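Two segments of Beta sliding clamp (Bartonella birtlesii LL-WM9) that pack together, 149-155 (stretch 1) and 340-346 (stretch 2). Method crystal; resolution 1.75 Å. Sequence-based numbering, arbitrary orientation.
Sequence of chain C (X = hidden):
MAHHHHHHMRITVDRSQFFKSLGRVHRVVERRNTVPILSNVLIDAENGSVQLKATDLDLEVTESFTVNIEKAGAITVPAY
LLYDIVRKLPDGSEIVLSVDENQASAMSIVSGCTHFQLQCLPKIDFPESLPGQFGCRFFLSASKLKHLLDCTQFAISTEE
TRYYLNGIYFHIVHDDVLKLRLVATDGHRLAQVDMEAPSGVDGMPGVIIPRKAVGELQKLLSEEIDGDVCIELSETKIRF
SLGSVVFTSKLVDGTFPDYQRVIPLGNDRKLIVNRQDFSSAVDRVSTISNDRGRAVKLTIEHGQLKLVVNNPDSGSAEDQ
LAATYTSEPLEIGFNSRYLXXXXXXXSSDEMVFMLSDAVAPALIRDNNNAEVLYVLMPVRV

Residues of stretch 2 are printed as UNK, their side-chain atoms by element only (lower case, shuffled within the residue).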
# COMPACT_ATOMS: atom_id res chain seq x y z
N LEU C 149 -11.60 22.21 -9.16
CA LEU C 149 -11.38 21.38 -7.99
C LEU C 149 -9.91 20.99 -7.85
O LEU C 149 -9.38 20.91 -6.73
CB LEU C 149 -12.26 20.12 -8.06
CG LEU C 149 -13.75 20.43 -8.01
CD1 LEU C 149 -14.59 19.19 -8.26
CD2 LEU C 149 -14.15 21.07 -6.68
N ASP C 150 -9.24 20.74 -8.98
CA ASP C 150 -7.80 20.44 -8.94
C ASP C 150 -6.99 21.59 -8.36
O ASP C 150 -5.96 21.36 -7.72
CB ASP C 150 -7.27 20.13 -10.34
CG ASP C 150 -7.55 18.71 -10.78
OD1 ASP C 150 -7.80 17.84 -9.92
OD2 ASP C 150 -7.49 18.47 -12.01
N CYS C 151 -7.41 22.83 -8.61
CA CYS C 151 -6.68 23.96 -8.05
C CYS C 151 -6.85 24.11 -6.54
O CYS C 151 -6.02 24.77 -5.90
CB CYS C 151 -7.12 25.27 -8.70
SG CYS C 151 -6.65 25.50 -10.42
N THR C 152 -7.90 23.54 -5.94
CA THR C 152 -8.29 23.89 -4.58
C THR C 152 -8.39 22.73 -3.61
O THR C 152 -8.25 22.96 -2.40
CB THR C 152 -9.63 24.64 -4.59
OG1 THR C 152 -10.59 23.89 -5.35
CG2 THR C 152 -9.46 26.02 -5.24
N GLN C 153 -8.62 21.50 -4.08
CA GLN C 153 -8.87 20.39 -3.15
C GLN C 153 -7.74 20.19 -2.15
O GLN C 153 -7.99 19.92 -0.97
CB GLN C 153 -9.10 19.11 -3.94
CG GLN C 153 -9.38 17.93 -3.07
CD GLN C 153 -9.50 16.68 -3.90
OE1 GLN C 153 -9.00 16.63 -5.02
NE2 GLN C 153 -10.17 15.67 -3.35
N PHE C 154 -6.49 20.29 -2.59
CA PHE C 154 -5.37 19.97 -1.70
C PHE C 154 -5.32 20.88 -0.49
O PHE C 154 -4.75 20.48 0.54
CB PHE C 154 -4.04 20.06 -2.45
CG PHE C 154 -3.55 21.47 -2.60
CD1 PHE C 154 -4.15 22.34 -3.52
CD2 PHE C 154 -2.52 21.95 -1.80
CE1 PHE C 154 -3.73 23.65 -3.65
CE2 PHE C 154 -2.09 23.25 -1.93
CZ PHE C 154 -2.68 24.11 -2.84
N ALA C 155 -5.88 22.09 -0.56
CA ALA C 155 -5.73 23.03 0.55
C ALA C 155 -6.84 22.90 1.59
O ALA C 155 -6.81 23.60 2.60
CB ALA C 155 -5.68 24.47 0.03
N UNK C 340 6.03 21.88 -1.05
CA UNK C 340 5.95 20.87 -2.10
C UNK C 340 4.52 20.73 -2.62
O UNK C 340 4.31 20.55 -3.82
c UNK C 340 8.44 18.31 -0.64
c UNK C 340 7.98 19.59 -1.28
c UNK C 340 8.74 19.85 -2.58
c UNK C 340 6.47 19.53 -1.57
N UNK C 341 3.53 20.83 -1.73
CA UNK C 341 2.14 20.80 -2.18
C UNK C 341 1.88 21.87 -3.23
O UNK C 341 1.32 21.60 -4.30
o UNK C 341 1.56 18.66 -0.45
c UNK C 341 1.16 19.79 -0.05
o UNK C 341 0.72 19.99 1.10
c UNK C 341 1.17 20.97 -1.00
N UNK C 342 2.30 23.11 -2.95
CA UNK C 342 2.00 24.20 -3.87
C UNK C 342 2.86 24.09 -5.13
O UNK C 342 2.37 24.31 -6.25
c UNK C 342 1.10 25.67 -2.08
c UNK C 342 1.40 26.79 -1.06
c UNK C 342 2.09 26.69 -4.16
c UNK C 342 2.18 25.54 -3.16
N UNK C 343 4.14 23.72 -4.99
CA UNK C 343 4.95 23.49 -6.18
C UNK C 343 4.31 22.45 -7.09
O UNK C 343 4.32 22.59 -8.32
c UNK C 343 6.37 23.07 -5.78
N UNK C 344 3.72 21.41 -6.49
CA UNK C 344 3.00 20.40 -7.26
C UNK C 344 1.78 20.90 -7.98
O UNK C 344 1.33 20.26 -8.93
N UNK C 345 1.21 22.04 -7.56
CA UNK C 345 0.04 22.59 -8.25
C UNK C 345 0.39 23.26 -9.57
O UNK C 345 -0.47 23.39 -10.44
c UNK C 345 -2.46 22.15 -6.50
n UNK C 345 -3.55 22.80 -6.92
c UNK C 345 -1.28 23.00 -6.14
o UNK C 345 -2.41 20.93 -6.43
c UNK C 345 -0.67 23.62 -7.37
N UNK C 346 1.63 23.72 -9.70
CA UNK C 346 2.04 24.56 -10.80
C UNK C 346 2.48 23.71 -11.97
O UNK C 346 2.93 22.57 -11.80
c UNK C 346 4.10 27.09 -8.69
c UNK C 346 2.87 26.28 -9.10
c UNK C 346 1.67 27.17 -9.34
c UNK C 346 3.17 25.47 -10.36

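Position 340 carries four side-chain carbons and no heteroatom, forked at the second. Its side chain makes no contact with stretch 1, so the identification rests on shape alone: a fork one carbon beyond CB is Leu 340, with chi1 in m and chi2 in t.

Position 341 has two side-chain carbons, the second bearing two oxygens. A carboxylate one bond beyond CB defines Asp 341. Its CA-to-CB bond points toward stretch 1, and the contact is made by the carbon rather than the charged end: CB of Asp 341 lies 3.9 Å from CD2 of Phe 154.

At position 342 there are four carbons, forked at the first, with one arm two carbons long. Branching at CB with unequal arms gives Ile 342, chi1 m and chi2 t. Although its CA-to-CB bond points sideways, CG1 of Ile 342 reaches to 4.0 Å from CE2 of Phe 154, an apolar contact.

Position 343 shows a single side-chain carbon, hence Ala 343; it makes no contact with stretch 1.

Position 344 has no side-chain atom and is therefore Gly 344. Nothing of stretch 1 lies within 5.5 Å of an ideal CB, so this contact does not demand the absence of a side chain. The backbone N of Gly 344 bonds to O of Leu 340 at 2.9 Å, a helical i to i-4 link.

Position 345 has three carbons in a row, the third carrying one oxygen and one nitrogen. That terminal carboxamide, two carbons beyond CB, marks Gln 345. The nitrogen faces backbone oxygens of stretch 1, as a donor would: NE2 of Gln 345 is 2.9 Å from O of Asp 150, with an N-H...O angle of 178°, a nearly linear hydrogen bond. O of Cys 151 is also near NE2 of Gln 345, at 3.3 Å.

Position 346 again has four carbons forked at the second, and is Leu 346; its side chain makes no contact with stretch 1.

The contact, 221 Å² summed over both sides, centres on Phe 154 and Gln 345, which lose 84 and 77 Å² to the opposing stretch. Both point their CA-to-CB bonds toward it. With chi1 and chi2 both in m, the Gln 345 side chain folds so that CG of Gln 345 sits 3.9 Å from the Phe 154 ring centroid, 25° off the normal, a CH-pi contact over one face, while NE2 reaches O of Asp 150. One side chain thus combines a directional polar anchor with ring packing, and Asp 341 and Ile 342 add carbon contacts to the same ring.

Stretch 2, residues 340-346: LDIAGQL
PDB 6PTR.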